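Local coordinates for protein nicotinate phosphoribosyltransferase (Vibrio cholerae, PDB 4HL7) that probably makes nicotinate beta-D-ribonucleotide from nicotinate and 5-phospho-D-ribose 1-diphosphate at the expense of ATP, a step of NAD biosynthesis, at residues Thr162-Asp165 with Gln166-Ala169; Ala200-Lys203 with Gln204-Gln208. One frame throughout, in Å; residues are numbered along the deposited sequence.

Overall arrangement
Both contacts are local, each within a single helix or at its end, and neither closes a long loop. From the N terminus, contact 1 comes first, in the middle of helix 155-174. The chain then passes through strand 181-183 and enters helix 192-205. Contact 2 takes in the end of that helix and the exit toward strand 210-213. The two contacts are in series and neither nest nor cross. The centres of contact 1 and contact 2 are about 12 Å apart, and the two touch. Leu164 packs on Cys201, Glu205 and Ile206. Lys168 NZ forms a salt bridge with Glu205 OE1 (3.4 Å). These pairs join helix 155-174 to the beta-alpha-beta unit of strand 181-183, helix 192-205 and strand 210-213.

Contact 1: Thr162-Asp165 with Gln166-Ala169; sequences TKLD and QLKA
Gln166 and Thr162 meet one helical turn apart, and the carbonyl oxygen Thr162 O takes two hydrogen bonds from Gln166. The backbone bond from Gln166 N is 3.2 Å long. The side-chain amide Gln166 NE2 adds a second, also 3.2 Å to Thr162 O and fairly straight (163°). The two donors arrive from opposite faces of the carbonyl plane. NE2 stands well above that plane, while the oxygen lies nearly in the plane of the glutamine amide. The extended Gln166 chain (chi2 173°) runs alongside Thr162, pointing the same way. Gln166 NE2 also lies 3.1 Å from the methyl Thr162 CG2, shorter than a normal packing distance, so little should be read into it. Thr162 OG1 bonds back to Lys158 O.

Regular helical bonds follow. Leu167 N bonds to Lys163 O at 2.8 Å, and in the same way Lys168 N bonds to Leu164 O and Ala169 N to Asp165 O.

The apolar contact is between Leu164 and Leu167, which lie side by side with CD2 to CD2 at 4.1 Å. Both are buried and both touch Phe329. Leu164 also meets Leu202. Lys163 NZ forms a salt bridge with Asp356 and bonds to Phe352 O, and Lys168 NZ bonds to Glu205 O. This is the pattern of an amphipathic alpha-helix: its leucines pack on helices 192-205 and 329-339, while Thr162, Asp165, Gln166 and Ala169 face solvent.

Contact 2: Ala200-Lys203 with Gln204-Gln208; sequences ACLK and QEIPQ
Leu202 O is gripped by two backbone N-H groups at the end of the helix. Ile206 N gives the main hydrogen bond, 2.9 Å and fairly straight (162°). Glu205 N adds only a weak one at 3.3 Å. The stronger bond of Glu205 N goes to Cys201 O, at 2.7 Å, nearly in line with the carbonyl but bent at the N-H (143°). Gln204 N bonds to Ala200 O at 3.0 Å.

The next bond of the series is missing. Pro207 has no N-H, and its ring sits against Lys203 O instead, with CD 3.2 Å away. The extended Lys203 side chain leads away from this turn, and its NZ bonds to Phe222 O.

Ile206 is the first residue to leave helical angles. Its CG1 branch lies between the backbone N and the carbonyl carbon (chi1 59°), which carries CD1 alongside Leu202. The methyls Leu202 CD2 and Ile206 CD1 are 4.1 Å apart. On the side toward helix 155-174, Cys201 SG touches Glu205 CG at 4.0 Å. This is a helix C-terminus followed by a proline, which cannot continue the i to i-4 bonding, within the beta-alpha-beta unit of strand 181-183, helix 192-205 and strand 210-213.

Contact 1: Thr162-Asp165 with Gln166-Ala169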
loop_
_atom_site.group_PDB
_atom_site.type_symbol
_atom_site.label_atom_id
_atom_site.label_comp_id
_atom_site.label_asym_id
_atom_site.label_seq_id
_atom_site.Cartn_x
_atom_site.Cartn_y
_atom_site.Cartn_z
ATOM N N THR A 162 2.003 -0.042 25.542
ATOM C CA THR A 162 0.699 -0.024 26.198
ATOM C C THR A 162 -0.341 -0.775 25.345
ATOM O O THR A 162 -1.145 -1.521 25.874
ATOM C CB THR A 162 0.199 1.403 26.411
ATOM O OG1 THR A 162 1.158 2.124 27.201
ATOM C CG2 THR A 162 -1.099 1.378 27.180
ATOM N N LYS A 163 -0.347 -0.546 24.033
ATOM C CA LYS A 163 -1.264 -1.264 23.152
ATOM C C LYS A 163 -0.958 -2.771 23.167
ATOM O O LYS A 163 -1.878 -3.627 23.164
ATOM C CB LYS A 163 -1.181 -0.735 21.684
ATOM C CG LYS A 163 -1.605 0.714 21.591
ATOM C CD LYS A 163 -1.739 1.314 20.187
ATOM C CE LYS A 163 -0.473 1.348 19.404
ATOM N NZ LYS A 163 -0.785 2.192 18.142
ATOM N N LEU A 164 0.323 -3.110 23.127
ATOM C CA LEU A 164 0.674 -4.532 23.144
ATOM C C LEU A 164 0.258 -5.256 24.454
ATOM O O LEU A 164 -0.266 -6.377 24.389
ATOM C CB LEU A 164 2.157 -4.740 22.861
ATOM C CG LEU A 164 2.588 -4.412 21.428
ATOM C CD1 LEU A 164 4.098 -4.479 21.393
ATOM C CD2 LEU A 164 1.949 -5.348 20.385
ATOM N N ASP A 165 0.475 -4.626 25.611
ATOM C CA ASP A 165 -0.095 -5.115 26.883
ATOM C C ASP A 165 -1.591 -5.390 26.768
ATOM O O ASP A 165 -2.044 -6.459 27.151
ATOM C CB ASP A 165 0.090 -4.111 28.011
ATOM C CG ASP A 165 1.507 -3.953 28.430
ATOM O OD1 ASP A 165 1.734 -3.026 29.221
ATOM O OD2 ASP A 165 2.402 -4.730 27.973
ATOM N N GLN A 166 -2.362 -4.428 26.247
ATOM C CA GLN A 166 -3.824 -4.586 26.188
ATOM C C GLN A 166 -4.281 -5.606 25.186
ATOM O O GLN A 166 -5.283 -6.324 25.387
ATOM C CB GLN A 166 -4.532 -3.234 25.976
ATOM C CG GLN A 166 -4.306 -2.367 27.190
ATOM C CD GLN A 166 -4.791 -0.933 27.070
ATOM O OE1 GLN A 166 -5.959 -0.635 27.319
ATOM N NE2 GLN A 166 -3.881 -0.039 26.765
ATOM N N LEU A 167 -3.565 -5.672 24.068
ATOM C CA LEU A 167 -3.765 -6.752 23.087
ATOM C C LEU A 167 -3.569 -8.155 23.711
ATOM O O LEU A 167 -4.439 -9.017 23.554
ATOM C CB LEU A 167 -2.767 -6.582 21.937
ATOM C CG LEU A 167 -2.675 -7.711 20.876
ATOM C CD1 LEU A 167 -3.949 -7.801 20.014
ATOM C CD2 LEU A 167 -1.424 -7.584 19.987
ATOM N N LYS A 168 -2.413 -8.381 24.334
ATOM C CA LYS A 168 -2.110 -9.676 24.998
ATOM C C LYS A 168 -3.216 -10.054 26.029
ATOM O O LYS A 168 -3.747 -11.224 26.040
ATOM C CB LYS A 168 -0.752 -9.609 25.706
ATOM C CG LYS A 168 0.452 -9.766 24.767
ATOM C CD LYS A 168 1.756 -9.511 25.562
ATOM C CE LYS A 168 2.904 -10.358 25.045
ATOM N NZ LYS A 168 4.251 -9.761 25.334
ATOM N N ALA A 169 -3.618 -9.052 26.810
ATOM C CA ALA A 169 -4.592 -9.221 27.866
ATOM C C ALA A 169 -5.929 -9.665 27.297
ATOM O O ALA A 169 -6.556 -10.611 27.821
ATOM C CB ALA A 169 -4.733 -7.940 28.694
#

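Contact 2: Ala200-Lys203 with Gln204-Gln208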
loop_
_atom_site.group_PDB
_atom_site.type_symbol
_atom_site.label_atom_id
_atom_site.label_comp_id
_atom_site.label_asym_id
_atom_site.label_seq_id
_atom_site.Cartn_x
_atom_site.Cartn_y
_atom_site.Cartn_z
ATOM N N ALA A 200 11.353 -3.744 15.722
ATOM C CA ALA A 200 12.190 -4.365 16.753
ATOM C C ALA A 200 11.340 -4.777 17.964
ATOM O O ALA A 200 11.504 -5.869 18.513
ATOM C CB ALA A 200 13.314 -3.420 17.185
ATOM N N CYS A 201 10.418 -3.912 18.376
ATOM C CA CYS A 201 9.613 -4.169 19.558
ATOM C C CYS A 201 8.599 -5.304 19.295
ATOM O O CYS A 201 8.447 -6.231 20.102
ATOM C CB CYS A 201 8.931 -2.865 19.954
ATOM S SG CYS A 201 7.657 -2.988 21.237
ATOM N N LEU A 202 7.901 -5.246 18.150
ATOM C CA LEU A 202 6.997 -6.330 17.752
ATOM C C LEU A 202 7.710 -7.662 17.733
ATOM O O LEU A 202 7.210 -8.655 18.259
ATOM C CB LEU A 202 6.388 -6.052 16.391
ATOM C CG LEU A 202 5.498 -4.824 16.296
ATOM C CD1 LEU A 202 5.140 -4.574 14.813
ATOM C CD2 LEU A 202 4.266 -4.872 17.203
ATOM N N LYS A 203 8.894 -7.686 17.143
ATOM C CA LYS A 203 9.646 -8.907 17.087
ATOM C C LYS A 203 9.991 -9.426 18.509
ATOM O O LYS A 203 9.910 -10.622 18.775
ATOM C CB LYS A 203 10.903 -8.712 16.258
ATOM C CG LYS A 203 11.904 -9.840 16.458
ATOM C CD LYS A 203 12.838 -10.036 15.283
ATOM C CE LYS A 203 13.630 -11.332 15.488
ATOM N NZ LYS A 203 14.919 -11.336 14.738
ATOM N N GLN A 204 10.350 -8.512 19.403
ATOM C CA GLN A 204 10.665 -8.881 20.770
ATOM C C GLN A 204 9.438 -9.296 21.613
ATOM O O GLN A 204 9.516 -10.230 22.391
ATOM C CB GLN A 204 11.472 -7.786 21.426
ATOM C CG GLN A 204 11.584 -7.941 22.941
ATOM C CD GLN A 204 11.821 -6.610 23.605
ATOM O OE1 GLN A 204 12.897 -6.017 23.453
ATOM N NE2 GLN A 204 10.806 -6.102 24.324
ATOM N N GLU A 205 8.302 -8.641 21.410
ATOM C CA GLU A 205 7.148 -8.783 22.285
ATOM C C GLU A 205 6.143 -9.824 21.805
ATOM O O GLU A 205 5.567 -10.553 22.646
ATOM C CB GLU A 205 6.425 -7.433 22.482
ATOM C CG GLU A 205 7.244 -6.426 23.218
ATOM C CD GLU A 205 7.477 -6.857 24.651
ATOM O OE1 GLU A 205 6.497 -7.256 25.344
ATOM O OE2 GLU A 205 8.630 -6.781 25.095
ATOM N N ILE A 206 5.895 -9.891 20.493
ATOM C CA ILE A 206 4.804 -10.765 19.971
ATOM C C ILE A 206 5.262 -11.548 18.735
ATOM O O ILE A 206 4.534 -11.681 17.743
ATOM C CB ILE A 206 3.477 -9.993 19.670
ATOM C CG1 ILE A 206 3.696 -8.887 18.654
ATOM C CG2 ILE A 206 2.865 -9.400 20.947
ATOM C CD1 ILE A 206 2.390 -8.471 17.990
ATOM N N PRO A 207 6.481 -12.108 18.793
ATOM C CA PRO A 207 7.020 -12.811 17.605
ATOM C C PRO A 207 6.077 -13.889 17.062
ATOM O O PRO A 207 6.032 -14.153 15.835
ATOM C CB PRO A 207 8.302 -13.459 18.135
ATOM C CG PRO A 207 8.110 -13.546 19.608
ATOM C CD PRO A 207 7.371 -12.257 19.962
ATOM N N GLN A 208 5.324 -14.509 17.952
ATOM C CA GLN A 208 4.463 -15.622 17.587
ATOM C C GLN A 208 3.278 -15.167 16.764
ATOM O O GLN A 208 2.604 -15.978 16.147
ATOM C CB GLN A 208 3.942 -16.337 18.846
ATOM C CG GLN A 208 2.955 -15.495 19.669
ATOM C CD GLN A 208 3.605 -14.635 20.747
ATOM O OE1 GLN A 208 4.753 -14.223 20.638
ATOM N NE2 GLN A 208 2.844 -14.335 21.791
#